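Protein BIM1 (Saccharomyces cerevisiae, PDB 2QJX) binds microtubules and their plus ends, here represented by its calponin homology domain, one piece of the longer EB1-family protein. Local coordinates at residues T17-L22 / E100-L105; L23-K28 / A122-R127. All coordinates share one frame; numbering follows the deposited sequence.

Contact 1: T17-L22 / E100-L105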
ATOM      1  N   THR A  17      -9.335  -9.849  -1.696  1.00 19.83           N
ATOM      2  CA  THR A  17      -9.325 -10.516  -2.988  1.00 20.34           C
ATOM      3  C   THR A  17      -8.889  -9.525  -4.067  1.00 18.48           C
ATOM      4  O   THR A  17      -8.093  -9.861  -4.942  1.00 17.17           O
ATOM      5  CB  THR A  17     -10.717 -11.095  -3.316  1.00 22.99           C
ATOM      6  OG1 THR A  17     -11.003 -12.173  -2.410  1.00 24.08           O
ATOM      7  CG2 THR A  17     -10.765 -11.615  -4.749  1.00 25.37           C
ATOM      8  N   TRP A  18      -9.403  -8.302  -3.986  1.00 17.72           N
ATOM      9  CA  TRP A  18      -9.049  -7.258  -4.949  1.00 16.84           C
ATOM     10  C   TRP A  18      -7.560  -6.960  -4.875  1.00 14.93           C
ATOM     11  O   TRP A  18      -6.876  -6.938  -5.891  1.00 15.08           O
ATOM     12  CB  TRP A  18      -9.818  -5.968  -4.653  1.00 17.69           C
ATOM     13  CG  TRP A  18      -9.311  -4.774  -5.431  1.00 18.50           C
ATOM     14  CD1 TRP A  18      -9.516  -4.505  -6.757  1.00 19.14           C
ATOM     15  CD2 TRP A  18      -8.504  -3.703  -4.925  1.00 17.14           C
ATOM     16  NE1 TRP A  18      -8.889  -3.332  -7.105  1.00 19.68           N
ATOM     17  CE2 TRP A  18      -8.260  -2.819  -6.001  1.00 20.36           C
ATOM     18  CE3 TRP A  18      -7.962  -3.402  -3.667  1.00 18.21           C
ATOM     19  CZ2 TRP A  18      -7.499  -1.651  -5.857  1.00 20.41           C
ATOM     20  CZ3 TRP A  18      -7.204  -2.243  -3.524  1.00 20.73           C
ATOM     21  CH2 TRP A  18      -6.982  -1.381  -4.617  1.00 20.25           C
ATOM     22  N   LEU A  19      -7.066  -6.725  -3.660  1.00 14.42           N
ATOM     23  CA  LEU A  19      -5.656  -6.411  -3.448  1.00 13.91           C
ATOM     24  C   LEU A  19      -4.721  -7.527  -3.899  1.00 14.60           C
ATOM     25  O   LEU A  19      -3.697  -7.273  -4.540  1.00 13.20           O
ATOM     26  CB  LEU A  19      -5.405  -6.117  -1.965  1.00 15.07           C
ATOM     27  CG  LEU A  19      -3.978  -5.723  -1.582  1.00 15.24           C
ATOM     28  CD1 LEU A  19      -3.641  -4.383  -2.207  1.00 17.22           C
ATOM     29  CD2 LEU A  19      -3.858  -5.653  -0.062  1.00 18.16           C
ATOM     30  N   ASN A  20      -5.061  -8.764  -3.553  1.00 13.99           N
ATOM     31  CA  ASN A  20      -4.224  -9.894  -3.925  1.00 14.37           C
ATOM     32  C   ASN A  20      -4.102 -10.044  -5.433  1.00 14.27           C
ATOM     33  O   ASN A  20      -3.034 -10.377  -5.936  1.00 14.65           O
ATOM     34  CB  ASN A  20      -4.757 -11.198  -3.316  1.00 14.83           C
ATOM     35  CG  ASN A  20      -4.445 -11.323  -1.834  1.00 14.52           C
ATOM     36  OD1 ASN A  20      -3.473 -10.747  -1.338  1.00 11.94           O
ATOM     37  ND2 ASN A  20      -5.261 -12.095  -1.121  1.00 15.91           N
ATOM     38  N   GLY A  21      -5.193  -9.799  -6.150  1.00 14.60           N
ATOM     39  CA  GLY A  21      -5.152  -9.912  -7.596  1.00 14.48           C
ATOM     40  C   GLY A  21      -4.392  -8.747  -8.209  1.00 14.90           C
ATOM     41  O   GLY A  21      -3.608  -8.923  -9.142  1.00 14.41           O
ATOM     42  N   LEU A  22      -4.615  -7.556  -7.663  1.00 14.75           N
ATOM     43  CA  LEU A  22      -3.968  -6.345  -8.149  1.00 14.65           C
ATOM     44  C   LEU A  22      -2.450  -6.392  -8.044  1.00 14.36           C
ATOM     45  O   LEU A  22      -1.747  -6.061  -8.996  1.00 15.31           O
ATOM     46  CB  LEU A  22      -4.474  -5.129  -7.367  1.00 15.15           C
ATOM     47  CG  LEU A  22      -3.865  -3.775  -7.746  1.00 18.40           C
ATOM     48  CD1 LEU A  22      -4.359  -3.353  -9.121  1.00 19.79           C
ATOM     49  CD2 LEU A  22      -4.246  -2.731  -6.713  1.00 18.32           C
ATOM     50  N   GLU A 100     -10.106   0.657   6.918  1.00 14.42           N
ATOM     51  CA  GLU A 100     -10.524   1.978   6.456  1.00 16.47           C
ATOM     52  C   GLU A 100      -9.548   2.616   5.475  1.00 15.90           C
ATOM     53  O   GLU A 100      -9.963   3.229   4.494  1.00 14.35           O
ATOM     54  CB  GLU A 100     -10.729   2.915   7.652  1.00 18.96           C
ATOM     55  CG  GLU A 100     -11.948   2.572   8.498  1.00 22.51           C
ATOM     56  CD  GLU A 100     -12.089   3.470   9.717  1.00 25.91           C
ATOM     57  OE1 GLU A 100     -11.869   4.693   9.590  1.00 28.05           O
ATOM     58  OE2 GLU A 100     -12.434   2.951  10.800  1.00 26.28           O
ATOM     59  N   PHE A 101      -8.253   2.475   5.733  1.00 15.48           N
ATOM     60  CA  PHE A 101      -7.261   3.066   4.842  1.00 15.66           C
ATOM     61  C   PHE A 101      -7.267   2.348   3.493  1.00 14.31           C
ATOM     62  O   PHE A 101      -7.177   2.988   2.442  1.00 17.15           O
ATOM     63  CB  PHE A 101      -5.867   3.001   5.480  1.00 16.01           C
ATOM     64  CG  PHE A 101      -4.857   3.890   4.813  1.00 18.96           C
ATOM     65  CD1 PHE A 101      -5.013   5.273   4.826  1.00 19.43           C
ATOM     66  CD2 PHE A 101      -3.760   3.346   4.154  1.00 18.65           C
ATOM     67  CE1 PHE A 101      -4.090   6.104   4.192  1.00 21.29           C
ATOM     68  CE2 PHE A 101      -2.831   4.167   3.517  1.00 20.41           C
ATOM     69  CZ  PHE A 101      -2.998   5.552   3.537  1.00 19.27           C
ATOM     70  N   LEU A 102      -7.378   1.024   3.517  1.00 15.15           N
ATOM     71  CA  LEU A 102      -7.404   0.256   2.276  1.00 15.32           C
ATOM     72  C   LEU A 102      -8.654   0.601   1.470  1.00 16.15           C
ATOM     73  O   LEU A 102      -8.610   0.658   0.237  1.00 15.08           O
ATOM     74  CB  LEU A 102      -7.371  -1.245   2.567  1.00 15.94           C
ATOM     75  CG  LEU A 102      -7.305  -2.161   1.343  1.00 17.00           C
ATOM     76  CD1 LEU A 102      -6.052  -1.848   0.523  1.00 17.17           C
ATOM     77  CD2 LEU A 102      -7.303  -3.616   1.789  1.00 18.46           C
ATOM     78  N   GLN A 103      -9.772   0.830   2.158  1.00 15.97           N
ATOM     79  CA  GLN A 103     -11.003   1.189   1.461  1.00 17.97           C
ATOM     80  C   GLN A 103     -10.780   2.492   0.707  1.00 19.00           C
ATOM     81  O   GLN A 103     -11.153   2.605  -0.457  1.00 17.89           O
ATOM     82  CB  GLN A 103     -12.169   1.354   2.439  1.00 19.15           C
ATOM     83  CG  GLN A 103     -12.547   0.078   3.175  1.00 21.24           C
ATOM     84  CD  GLN A 103     -13.683   0.286   4.162  1.00 21.85           C
ATOM     85  OE1 GLN A 103     -13.696   1.262   4.911  1.00 22.61           O
ATOM     86  NE2 GLN A 103     -14.632  -0.640   4.177  1.00 23.98           N
ATOM     87  N   TRP A 104     -10.168   3.475   1.362  1.00 17.98           N
ATOM     88  CA  TRP A 104      -9.914   4.749   0.698  1.00 18.81           C
ATOM     89  C   TRP A 104      -8.925   4.583  -0.455  1.00 17.45           C
ATOM     90  O   TRP A 104      -9.097   5.175  -1.523  1.00 17.71           O
ATOM     91  CB  TRP A 104      -9.356   5.786   1.672  1.00 18.95           C
ATOM     92  CG  TRP A 104      -9.014   7.083   0.981  1.00 19.50           C
ATOM     93  CD1 TRP A 104      -9.862   8.123   0.715  1.00 19.57           C
ATOM     94  CD2 TRP A 104      -7.748   7.442   0.406  1.00 19.01           C
ATOM     95  NE1 TRP A 104      -9.203   9.105   0.011  1.00 19.90           N
ATOM     96  CE2 TRP A 104      -7.906   8.712  -0.194  1.00 21.12           C
ATOM     97  CE3 TRP A 104      -6.499   6.810   0.337  1.00 21.19           C
ATOM     98  CZ2 TRP A 104      -6.857   9.366  -0.856  1.00 21.38           C
ATOM     99  CZ3 TRP A 104      -5.454   7.463  -0.324  1.00 20.96           C
ATOM    100  CH2 TRP A 104      -5.643   8.728  -0.910  1.00 21.62           C
ATOM    101  N   LEU A 105      -7.880   3.789  -0.241  1.00 16.02           N
ATOM    102  CA  LEU A 105      -6.891   3.581  -1.289  1.00 16.67           C
ATOM    103  C   LEU A 105      -7.526   2.992  -2.539  1.00 16.92           C
ATOM    104  O   LEU A 105      -7.221   3.414  -3.660  1.00 15.40           O
ATOM    105  CB  LEU A 105      -5.768   2.666  -0.793  1.00 18.16           C
ATOM    106  CG  LEU A 105      -4.730   3.360   0.091  1.00 18.58           C
ATOM    107  CD1 LEU A 105      -3.802   2.329   0.709  1.00 19.77           C
ATOM    108  CD2 LEU A 105      -3.934   4.347  -0.745  1.00 19.53           C
TER

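Contact 2: L23-K28 / A122-R127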
ATOM      1  N   LEU A  23      -1.943  -6.799  -6.883  1.00 14.19           N
ATOM      2  CA  LEU A  23      -0.500  -6.831  -6.668  1.00 14.07           C
ATOM      3  C   LEU A  23       0.130  -8.218  -6.627  1.00 13.71           C
ATOM      4  O   LEU A  23       1.309  -8.358  -6.301  1.00 11.59           O
ATOM      5  CB  LEU A  23      -0.164  -6.086  -5.372  1.00 13.14           C
ATOM      6  CG  LEU A  23      -0.581  -4.614  -5.338  1.00 14.38           C
ATOM      7  CD1 LEU A  23      -0.171  -3.990  -4.022  1.00 15.06           C
ATOM      8  CD2 LEU A  23       0.061  -3.875  -6.505  1.00 13.39           C
ATOM      9  N   ASN A  24      -0.643  -9.239  -6.981  1.00 14.48           N
ATOM     10  CA  ASN A  24      -0.143 -10.608  -6.933  1.00 15.32           C
ATOM     11  C   ASN A  24       0.415 -10.914  -5.548  1.00 15.10           C
ATOM     12  O   ASN A  24       1.579 -11.313  -5.394  1.00 14.06           O
ATOM     13  CB  ASN A  24       0.945 -10.848  -7.977  1.00 17.83           C
ATOM     14  CG  ASN A  24       1.508 -12.255  -7.905  1.00 23.53           C
ATOM     15  OD1 ASN A  24       0.757 -13.230  -7.883  1.00 28.67           O
ATOM     16  ND2 ASN A  24       2.833 -12.368  -7.863  1.00 27.18           N
ATOM     17  N   LEU A  25      -0.425 -10.703  -4.544  1.00 15.10           N
ATOM     18  CA  LEU A  25      -0.063 -10.961  -3.159  1.00 13.49           C
ATOM     19  C   LEU A  25      -0.893 -12.137  -2.667  1.00 15.25           C
ATOM     20  O   LEU A  25      -1.790 -12.612  -3.369  1.00 12.14           O
ATOM     21  CB  LEU A  25      -0.336  -9.729  -2.290  1.00 13.15           C
ATOM     22  CG  LEU A  25       0.504  -8.489  -2.606  1.00 13.04           C
ATOM     23  CD1 LEU A  25       0.111  -7.339  -1.688  1.00 13.88           C
ATOM     24  CD2 LEU A  25       1.976  -8.832  -2.441  1.00 16.06           C
ATOM     25  N   ASN A  26      -0.581 -12.615  -1.468  1.00 15.60           N
ATOM     26  CA  ASN A  26      -1.303 -13.737  -0.887  1.00 16.76           C
ATOM     27  C   ASN A  26      -1.660 -13.421   0.560  1.00 18.46           C
ATOM     28  O   ASN A  26      -1.432 -14.232   1.463  1.00 19.38           O
ATOM     29  CB  ASN A  26      -0.448 -15.008  -0.966  1.00 17.55           C
ATOM     30  CG  ASN A  26      -1.223 -16.256  -0.602  1.00 18.82           C
ATOM     31  OD1 ASN A  26      -2.415 -16.362  -0.888  1.00 20.79           O
ATOM     32  ND2 ASN A  26      -0.545 -17.220   0.018  1.00 19.32           N
ATOM     33  N   TYR A  27      -2.214 -12.231   0.779  1.00 15.87           N
ATOM     34  CA  TYR A  27      -2.609 -11.815   2.123  1.00 16.22           C
ATOM     35  C   TYR A  27      -3.860 -12.573   2.557  1.00 18.29           C
ATOM     36  O   TYR A  27      -4.738 -12.849   1.742  1.00 14.99           O
ATOM     37  CB  TYR A  27      -2.894 -10.308   2.154  1.00 15.05           C
ATOM     38  CG  TYR A  27      -1.672  -9.400   2.159  1.00 13.41           C
ATOM     39  CD1 TYR A  27      -0.397  -9.885   1.850  1.00 12.61           C
ATOM     40  CD2 TYR A  27      -1.804  -8.043   2.446  1.00 11.96           C
ATOM     41  CE1 TYR A  27       0.721  -9.029   1.824  1.00 11.94           C
ATOM     42  CE2 TYR A  27      -0.700  -7.182   2.422  1.00 12.76           C
ATOM     43  CZ  TYR A  27       0.552  -7.680   2.112  1.00 13.20           C
ATOM     44  OH  TYR A  27       1.626  -6.815   2.086  1.00 12.63           O
ATOM     45  N   LYS A  28      -3.944 -12.905   3.844  1.00 20.35           N
ATOM     46  CA  LYS A  28      -5.106 -13.624   4.361  1.00 21.87           C
ATOM     47  C   LYS A  28      -5.938 -12.732   5.276  1.00 22.01           C
ATOM     48  O   LYS A  28      -7.133 -12.964   5.473  1.00 22.40           O
ATOM     49  CB  LYS A  28      -4.661 -14.869   5.139  1.00 23.58           C
ATOM     50  CG  LYS A  28      -3.838 -15.858   4.337  1.00 22.34           C
ATOM     51  CD  LYS A  28      -4.570 -16.333   3.099  1.00 25.07           C
ATOM     52  CE  LYS A  28      -3.753 -17.367   2.344  1.00 26.95           C
ATOM     53  NZ  LYS A  28      -4.378 -17.725   1.043  1.00 27.40           N
ATOM     54  N   ALA A 122       7.517  -7.216 -11.352  1.00 13.82           N
ATOM     55  CA  ALA A 122       8.720  -6.576 -11.875  1.00 14.53           C
ATOM     56  C   ALA A 122       9.061  -5.311 -11.090  1.00 14.86           C
ATOM     57  O   ALA A 122      10.234  -5.031 -10.833  1.00 15.50           O
ATOM     58  CB  ALA A 122       8.539  -6.243 -13.355  1.00 15.54           C
ATOM     59  N   ARG A 123       8.045  -4.543 -10.708  1.00 14.29           N
ATOM     60  CA  ARG A 123       8.292  -3.319  -9.953  1.00 15.25           C
ATOM     61  C   ARG A 123       8.919  -3.604  -8.588  1.00 16.09           C
ATOM     62  O   ARG A 123       9.621  -2.749  -8.050  1.00 16.24           O
ATOM     63  CB  ARG A 123       6.997  -2.509  -9.780  1.00 15.16           C
ATOM     64  CG  ARG A 123       6.452  -1.911 -11.078  1.00 16.57           C
ATOM     65  CD  ARG A 123       7.398  -0.863 -11.670  1.00 20.53           C
ATOM     66  NE  ARG A 123       7.481   0.332 -10.832  1.00 17.20           N
ATOM     67  CZ  ARG A 123       8.294   1.359 -11.061  1.00 23.06           C
ATOM     68  NH1 ARG A 123       9.111   1.344 -12.106  1.00 23.19           N
ATOM     69  NH2 ARG A 123       8.282   2.409 -10.249  1.00 22.01           N
ATOM     70  N   ARG A 124       8.669  -4.800  -8.043  1.00 15.38           N
ATOM     71  CA  ARG A 124       9.221  -5.212  -6.743  1.00 16.19           C
ATOM     72  C   ARG A 124      10.490  -6.039  -6.918  1.00 14.00           C
ATOM     73  O   ARG A 124      10.998  -6.589  -5.938  1.00 14.34           O
ATOM     74  CB  ARG A 124       8.269  -6.139  -5.971  1.00 18.90           C
ATOM     75  CG  ARG A 124       6.876  -5.683  -5.703  1.00 22.64           C
ATOM     76  CD  ARG A 124       6.306  -6.561  -4.588  1.00 20.30           C
ATOM     77  NE  ARG A 124       5.846  -7.888  -5.008  1.00 18.13           N
ATOM     78  CZ  ARG A 124       4.616  -8.142  -5.451  1.00 17.78           C
ATOM     79  NH1 ARG A 124       3.728  -7.162  -5.542  1.00 14.49           N
ATOM     80  NH2 ARG A 124       4.254  -9.380  -5.766  1.00 17.22           N
ATOM     81  N   LYS A 125      10.983  -6.154  -8.146  1.00 12.79           N
ATOM     82  CA  LYS A 125      12.154  -6.983  -8.432  1.00 15.87           C
ATOM     83  C   LYS A 125      11.888  -8.418  -7.970  1.00 15.94           C
ATOM     84  O   LYS A 125      12.760  -9.118  -7.447  1.00 14.25           O
ATOM     85  CB  LYS A 125      13.411  -6.404  -7.780  1.00 18.13           C
ATOM     86  CG  LYS A 125      13.779  -5.053  -8.383  1.00 20.89           C
ATOM     87  CD  LYS A 125      15.274  -4.765  -8.365  1.00 22.12           C
ATOM     88  CE  LYS A 125      15.807  -4.550  -6.968  1.00 25.24           C
ATOM     89  NZ  LYS A 125      17.195  -3.997  -7.031  1.00 26.31           N
ATOM     90  N   TYR A 126      10.645  -8.831  -8.185  1.00 16.58           N
ATOM     91  CA  TYR A 126      10.157 -10.167  -7.865  1.00 18.21           C
ATOM     92  C   TYR A 126      10.206 -10.601  -6.414  1.00 18.21           C
ATOM     93  O   TYR A 126      10.412 -11.780  -6.110  1.00 19.24           O
ATOM     94  CB  TYR A 126      10.846 -11.189  -8.770  1.00 19.40           C
ATOM     95  CG  TYR A 126      10.634 -10.837 -10.219  1.00 20.90           C
ATOM     96  CD1 TYR A 126      11.496  -9.958 -10.873  1.00 22.73           C
ATOM     97  CD2 TYR A 126       9.503 -11.282 -10.906  1.00 21.51           C
ATOM     98  CE1 TYR A 126      11.235  -9.521 -12.168  1.00 23.03           C
ATOM     99  CE2 TYR A 126       9.232 -10.850 -12.200  1.00 23.60           C
ATOM    100  CZ  TYR A 126      10.102  -9.967 -12.823  1.00 23.09           C
ATOM    101  OH  TYR A 126       9.830  -9.511 -14.090  1.00 23.76           O
ATOM    102  N   ARG A 127      10.011  -9.634  -5.521  1.00 17.33           N
ATOM    103  CA  ARG A 127       9.956  -9.897  -4.093  1.00 18.38           C
ATOM    104  C   ARG A 127       8.459 -10.082  -3.812  1.00 18.78           C
ATOM    105  O   ARG A 127       8.030  -9.908  -2.652  1.00 21.73           O
ATOM    106  CB  ARG A 127      10.487  -8.697  -3.295  1.00 14.44           C
ATOM    107  CG  ARG A 127      12.004  -8.483  -3.345  1.00 15.60           C
ATOM    108  CD  ARG A 127      12.385  -7.197  -2.607  1.00 15.77           C
ATOM    109  NE  ARG A 127      11.971  -6.004  -3.352  1.00 16.98           N
ATOM    110  CZ  ARG A 127      11.773  -4.802  -2.815  1.00 18.94           C
ATOM    111  NH1 ARG A 127      11.941  -4.610  -1.513  1.00 15.55           N
ATOM    112  NH2 ARG A 127      11.420  -3.780  -3.592  1.00 17.08           N
ATOM    113  OXT ARG A 127       7.728 -10.403  -4.776  1.00 22.32           O
TER

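Contact 1: T17-L22 / E100-L105
Leu102 reaches from helix 95-112 to helix 12-23 and puts its two methyls on different partners: CD1 lies 4.2 Å from CZ3 of Trp18, and CD2 lies 4.4 Å from CD2 of Leu19. With CG anti to the backbone N (chi1 -176°), the leucine extends its fork toward helix 12-23, so that one branched side chain serves two neighbours in sequence. The indole receives CD1 at its edge, near the ring plane, on the six-membered ring, while CD2 of Leu22, from the next turn of its own helix, lies over one face, offset toward the rim. The backbones stay well separated, 9.0 Å between the CA atoms of Leu19 and Leu102, and no hydrogen bond crosses, which makes this a purely apolar contact. It illustrates how a calponin homology domain, an all-helical fold, packs its first helix against the long helix 95-112 through the interior. Ile42 of helix 37-47 touches both Leu19 and Leu102, and Leu15 and Ile30 add to the cover of Leu102, so the leucine pair is enclosed on the buried side. The contrast across the contact is one of exposure: Leu19 and Leu102 are buried, whereas Trp18 is partly exposed, with further partners from the later turns of helix 95-112. Lys106 makes a cation-pi contact with the indole and Trp109 meets it edge-to-face. On the solvent side of helix 12-23, the exposed Thr17 turns its hydroxyl back to the carbonyl of Thr13.

Contact 2: L23-K28 / A122-R127
Arg124 delivers its guanidinium end-on to the carbonyl oxygen of Leu23, just before Asn24, whose positive phi makes it the first residue to leave helical angles. NH1 approaches Leu23 O at 2.8 Å, and NH2 donates to the same Leu23 O at 3.2 Å with a more bent N-H angle of 137°. The acceptor lies almost in the guanidinium plane. A weak third bond runs from NH2 to Asn24 O, 3.3 Å away. The arginine leaves its backbone with CG anti to the carbonyl carbon (chi1 -55°), then bends at chi3 (-79°), and NE meets the carboxylate that ends this construct, 3.1 Å from Arg127 OXT in a nearly straight salt bridge. CD2 of Leu25 lies over one guanidinium face, offset toward the NH1 side. The exposed Asn24 crosses Arg124 at about a right angle and sends ND2 to Asp121 OD1; Gln41 takes a further bond from Arg124 NH1. Lys125, with positive phi, is the C-prime residue of the Schellman motif ending helix 120-123, and Arg127 folds back beyond it, NE donating to Arg124 O. Replacing Arg124 by alanine would probably cost Leu23 O both side-chain donors and leave Arg127 to its other bonds. One buried cation thus satisfies a carbonyl and balances a carboxylate, but full-length BIM1 continues past Arg127, so that salt bridge belongs to the fragment.

Overall arrangement
Followed from the N terminus, the chain enters helix 12-23, which supplies residues 17-22 to contact 1, and runs directly into the segment 23-28 of contact 2. Helices 37-47, 62-78 and 87-90 come next, before helix 95-112 returns to close contact 1 over 77 intervening residues. Helix 120-123 and the last residues of the construct then close contact 2 over 93. The two closures cross rather than nest, because their segments alternate. Their centres lie about 14 Å apart, joined where Asn20 probably hydrogen-bonds to Leu25 and Tyr27. Together they tie the first helix and its following loop to helix 95-112 and the last residues of the construct.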